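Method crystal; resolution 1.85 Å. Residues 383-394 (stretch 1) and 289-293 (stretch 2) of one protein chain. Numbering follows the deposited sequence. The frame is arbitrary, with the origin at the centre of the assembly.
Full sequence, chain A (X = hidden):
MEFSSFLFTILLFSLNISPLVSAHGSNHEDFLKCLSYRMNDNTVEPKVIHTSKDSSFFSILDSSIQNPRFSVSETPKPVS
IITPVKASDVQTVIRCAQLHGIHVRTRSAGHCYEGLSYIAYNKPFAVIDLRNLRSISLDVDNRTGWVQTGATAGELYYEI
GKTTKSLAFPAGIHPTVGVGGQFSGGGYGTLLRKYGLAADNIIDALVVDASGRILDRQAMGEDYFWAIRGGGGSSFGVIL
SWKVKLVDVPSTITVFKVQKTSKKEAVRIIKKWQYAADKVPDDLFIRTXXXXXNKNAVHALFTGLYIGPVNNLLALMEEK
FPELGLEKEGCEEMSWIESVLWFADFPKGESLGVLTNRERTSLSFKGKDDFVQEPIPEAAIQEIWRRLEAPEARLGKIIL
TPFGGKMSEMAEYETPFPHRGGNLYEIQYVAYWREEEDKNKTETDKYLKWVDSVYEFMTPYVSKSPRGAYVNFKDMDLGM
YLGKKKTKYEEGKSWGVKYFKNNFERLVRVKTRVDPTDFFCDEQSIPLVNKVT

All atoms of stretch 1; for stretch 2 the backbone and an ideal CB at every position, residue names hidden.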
# COMPACT_ATOMS: atom_id res chain seq x y z
N GLU A 383 -1.73 25.38 -10.38
CA GLU A 383 -0.90 25.64 -9.21
C GLU A 383 -0.10 24.42 -8.80
O GLU A 383 1.07 24.54 -8.43
CB GLU A 383 -1.76 26.11 -8.04
CG GLU A 383 -1.02 26.17 -6.69
CD GLU A 383 0.09 27.20 -6.64
OE1 GLU A 383 0.22 28.03 -7.56
OE2 GLU A 383 0.84 27.18 -5.66
N ILE A 384 -0.71 23.25 -8.84
CA ILE A 384 0.01 22.06 -8.40
C ILE A 384 1.05 21.69 -9.47
O ILE A 384 2.09 21.13 -9.14
CB ILE A 384 -0.95 20.87 -8.09
CG1 ILE A 384 -1.73 20.42 -9.32
CG2 ILE A 384 -1.93 21.25 -6.96
CD1 ILE A 384 -2.56 19.18 -9.05
N TRP A 385 0.78 22.06 -10.72
CA TRP A 385 1.79 21.99 -11.78
C TRP A 385 2.96 22.92 -11.44
O TRP A 385 4.13 22.53 -11.54
CB TRP A 385 1.18 22.36 -13.14
CG TRP A 385 2.16 22.31 -14.28
CD1 TRP A 385 3.24 23.13 -14.49
CD2 TRP A 385 2.13 21.40 -15.38
NE1 TRP A 385 3.88 22.77 -15.65
CE2 TRP A 385 3.22 21.72 -16.22
CE3 TRP A 385 1.28 20.35 -15.75
CZ2 TRP A 385 3.48 21.02 -17.39
CZ3 TRP A 385 1.54 19.67 -16.92
CH2 TRP A 385 2.63 20.01 -17.72
N ARG A 386 2.63 24.14 -11.05
CA ARG A 386 3.63 25.13 -10.70
C ARG A 386 4.54 24.65 -9.56
O ARG A 386 5.74 24.85 -9.59
CB ARG A 386 2.97 26.45 -10.30
CG ARG A 386 3.95 27.55 -9.97
CD ARG A 386 3.27 28.71 -9.30
NE ARG A 386 2.97 28.43 -7.90
CZ ARG A 386 3.87 28.42 -6.93
NH1 ARG A 386 5.14 28.66 -7.20
NH2 ARG A 386 3.51 28.16 -5.68
N ARG A 387 3.97 23.99 -8.56
CA ARG A 387 4.76 23.60 -7.41
C ARG A 387 5.78 22.49 -7.76
O ARG A 387 6.80 22.36 -7.10
CB ARG A 387 3.83 23.18 -6.26
CG ARG A 387 3.22 24.39 -5.51
CD ARG A 387 1.93 24.01 -4.81
NE ARG A 387 1.31 25.12 -4.08
CZ ARG A 387 1.47 25.33 -2.78
NH1 ARG A 387 0.88 26.35 -2.19
NH2 ARG A 387 2.24 24.51 -2.08
N LEU A 388 5.51 21.73 -8.81
CA LEU A 388 6.44 20.69 -9.23
C LEU A 388 7.69 21.26 -9.92
O LEU A 388 8.69 20.57 -10.07
CB LEU A 388 5.74 19.69 -10.15
CG LEU A 388 4.90 18.62 -9.44
CD1 LEU A 388 3.86 18.08 -10.37
CD2 LEU A 388 5.79 17.50 -8.94
N GLU A 389 7.62 22.52 -10.33
CA GLU A 389 8.78 23.20 -10.89
C GLU A 389 9.81 23.54 -9.80
O GLU A 389 10.93 23.97 -10.10
CB GLU A 389 8.36 24.46 -11.62
CG GLU A 389 7.18 24.27 -12.55
CD GLU A 389 6.79 25.54 -13.29
OE1 GLU A 389 7.25 26.63 -12.89
OE2 GLU A 389 6.01 25.46 -14.27
N ALA A 390 9.42 23.36 -8.53
CA ALA A 390 10.30 23.63 -7.39
C ALA A 390 11.54 22.75 -7.43
O ALA A 390 11.46 21.59 -7.84
CB ALA A 390 9.54 23.42 -6.08
N PRO A 391 12.69 23.29 -6.99
CA PRO A 391 13.95 22.53 -7.07
C PRO A 391 13.86 21.24 -6.28
O PRO A 391 14.32 20.20 -6.75
CB PRO A 391 14.98 23.48 -6.45
CG PRO A 391 14.35 24.84 -6.49
CD PRO A 391 12.89 24.60 -6.35
N GLU A 392 13.25 21.31 -5.10
CA GLU A 392 13.16 20.16 -4.21
C GLU A 392 12.07 19.17 -4.67
O GLU A 392 11.91 18.09 -4.11
CB GLU A 392 12.93 20.63 -2.75
CG GLU A 392 11.53 21.15 -2.37
CD GLU A 392 11.30 22.63 -2.71
OE1 GLU A 392 12.12 23.21 -3.44
OE2 GLU A 392 10.29 23.20 -2.24
N ALA A 393 11.34 19.52 -5.73
CA ALA A 393 10.36 18.60 -6.31
C ALA A 393 10.90 17.86 -7.55
O ALA A 393 10.11 17.36 -8.35
CB ALA A 393 9.09 19.36 -6.67
N ARG A 394 12.22 17.80 -7.70
CA ARG A 394 12.83 17.14 -8.85
C ARG A 394 12.52 15.65 -8.90
O ARG A 394 12.35 15.08 -9.98
CB ARG A 394 14.36 17.32 -8.86
CG ARG A 394 14.98 16.88 -10.19
CD ARG A 394 16.47 17.12 -10.25
NE ARG A 394 17.20 16.33 -9.26
CZ ARG A 394 17.66 15.10 -9.45
NH1 ARG A 394 17.44 14.49 -10.61
NH2 ARG A 394 18.32 14.46 -8.49
N UNK A 289 -0.03 11.24 -14.14
CA UNK A 289 1.05 11.55 -13.22
C UNK A 289 1.72 12.85 -13.62
O UNK A 289 2.18 13.02 -14.75
CB UNK A 289 2.07 10.41 -13.18
N UNK A 290 1.77 13.77 -12.68
CA UNK A 290 2.53 14.99 -12.86
C UNK A 290 3.89 14.82 -12.20
O UNK A 290 3.98 14.46 -11.03
CB UNK A 290 1.78 16.20 -12.28
N UNK A 291 4.95 15.06 -12.96
CA UNK A 291 6.31 14.80 -12.49
C UNK A 291 7.33 15.39 -13.46
O UNK A 291 6.95 15.92 -14.50
CB UNK A 291 6.54 13.30 -12.32
N UNK A 292 8.61 15.29 -13.11
CA UNK A 292 9.69 15.70 -14.01
C UNK A 292 9.90 14.70 -15.13
O UNK A 292 9.67 13.50 -14.97
CB UNK A 292 10.99 15.88 -13.23
N UNK A 293 10.35 15.21 -16.27
CA UNK A 293 10.79 14.36 -17.37
C UNK A 293 12.32 14.27 -17.39
O UNK A 293 13.00 15.00 -16.66
CB UNK A 293 10.27 14.90 -18.70

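Position 289 lies in an extended strand, with phi/psi of -120/125. Nothing of stretch 1 comes within 5.5 Å of its ideal CB, so stretch 1 sets no preference here. Beta-branched residues often suit such backbone angles, but many others would fit. The deposited residue is Thr-289, with chi1 in the m well. It makes no contact with stretch 1.

Position 290 is also extended, and its CA-to-CB bond points toward stretch 1. What waits there is apolar: the side chains of Ile-384, Trp-385 and Leu-388. The ideal CB is already tight against Leu-388 CD1, at 3.4 Å, and 5.4 Å from Trp-385 CE3. The side-chain atoms nearest the ideal CB are carbons, with no partner for a charge. Leucine, isoleucine, valine or methionine would all be reasonable. The residue is Leu-290, with chi1 m and chi2 t. Its CB packs 3.4 Å from Leu-388 CD1. Its CD1 is 4.3 Å from Ile-384 CD1, and its CD2 is 4.4 Å from Trp-385 CE3. The side chain thus packs against Ile-384, Trp-385 and Leu-388 together.

At position 291 the CA-to-CB bond points away from stretch 1, as expected for the alternation of a strand. The nearest atom to the ideal CB is Leu-388 CD2, at 5.4 Å. A polar or charged side chain is as acceptable here as an apolar one. The residue is Glu-291, with chi1 p and chi2 t; its backbone N lies 4.1 Å from Leu-388 CD1.

Position 292 points toward stretch 1 again, but the surroundings have changed. Stretch 1 here includes loop or turn and a 3-10 segment at 391-392, and the carbonyls of Leu-388, Ala-393 and Arg-394 are accessible. The ideal CB is 3.6 Å from Arg-394 O and 5.2 Å from Ala-393 O. A long donor such as lysine, arginine or glutamine would suit. The residue is Arg-292. Its NE and NH2 both donate to Leu-388 O, at 3.2 and 3.1 Å. Ala-393 O and Arg-394 CA lie over one face of the guanidinium. NH2 is also 2.8 Å from Ala-390 O, but the angle is too poor for a hydrogen bond. One water links Arg-292 N to Arg-394 O, accepting from the first at 2.8 Å and donating to the second at 2.9 Å. A second water donates to Leu-388 O at 2.6 Å.

Position 293 leaves the strand, and stretch 1 is out of reach. Stretch 1 sets no preference, and many residues would fit, small polar ones among them. Ser-293 is found, its OG hydrogen-bonded elsewhere in the structure.

Stretch 2, residues 289-293: TLERS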
# COMPACT_ATOMS: atom_id res chain seq x y z
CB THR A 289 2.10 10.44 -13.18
OG1 THR A 289 1.45 9.18 -13.02
CG2 THR A 289 3.09 10.69 -12.03
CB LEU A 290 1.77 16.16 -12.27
CG LEU A 290 0.36 16.32 -12.79
CD1 LEU A 290 -0.22 17.60 -12.23
CD2 LEU A 290 0.37 16.35 -14.29
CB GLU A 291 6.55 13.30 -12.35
CG GLU A 291 6.48 12.61 -13.69
CD GLU A 291 6.75 11.15 -13.60
OE1 GLU A 291 6.93 10.65 -12.48
OE2 GLU A 291 6.77 10.51 -14.66
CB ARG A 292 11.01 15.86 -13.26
CG ARG A 292 11.08 17.02 -12.31
CD ARG A 292 11.14 18.37 -13.02
NE ARG A 292 10.99 19.43 -12.03
CZ ARG A 292 12.00 20.04 -11.42
NH1 ARG A 292 13.25 19.72 -11.74
NH2 ARG A 292 11.76 20.98 -10.52
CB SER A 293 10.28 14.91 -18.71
OG SER A 293 10.80 16.20 -18.97
O HOH W 1 9.71 14.17 -10.77
O HOH W 2 8.51 18.24 -11.15
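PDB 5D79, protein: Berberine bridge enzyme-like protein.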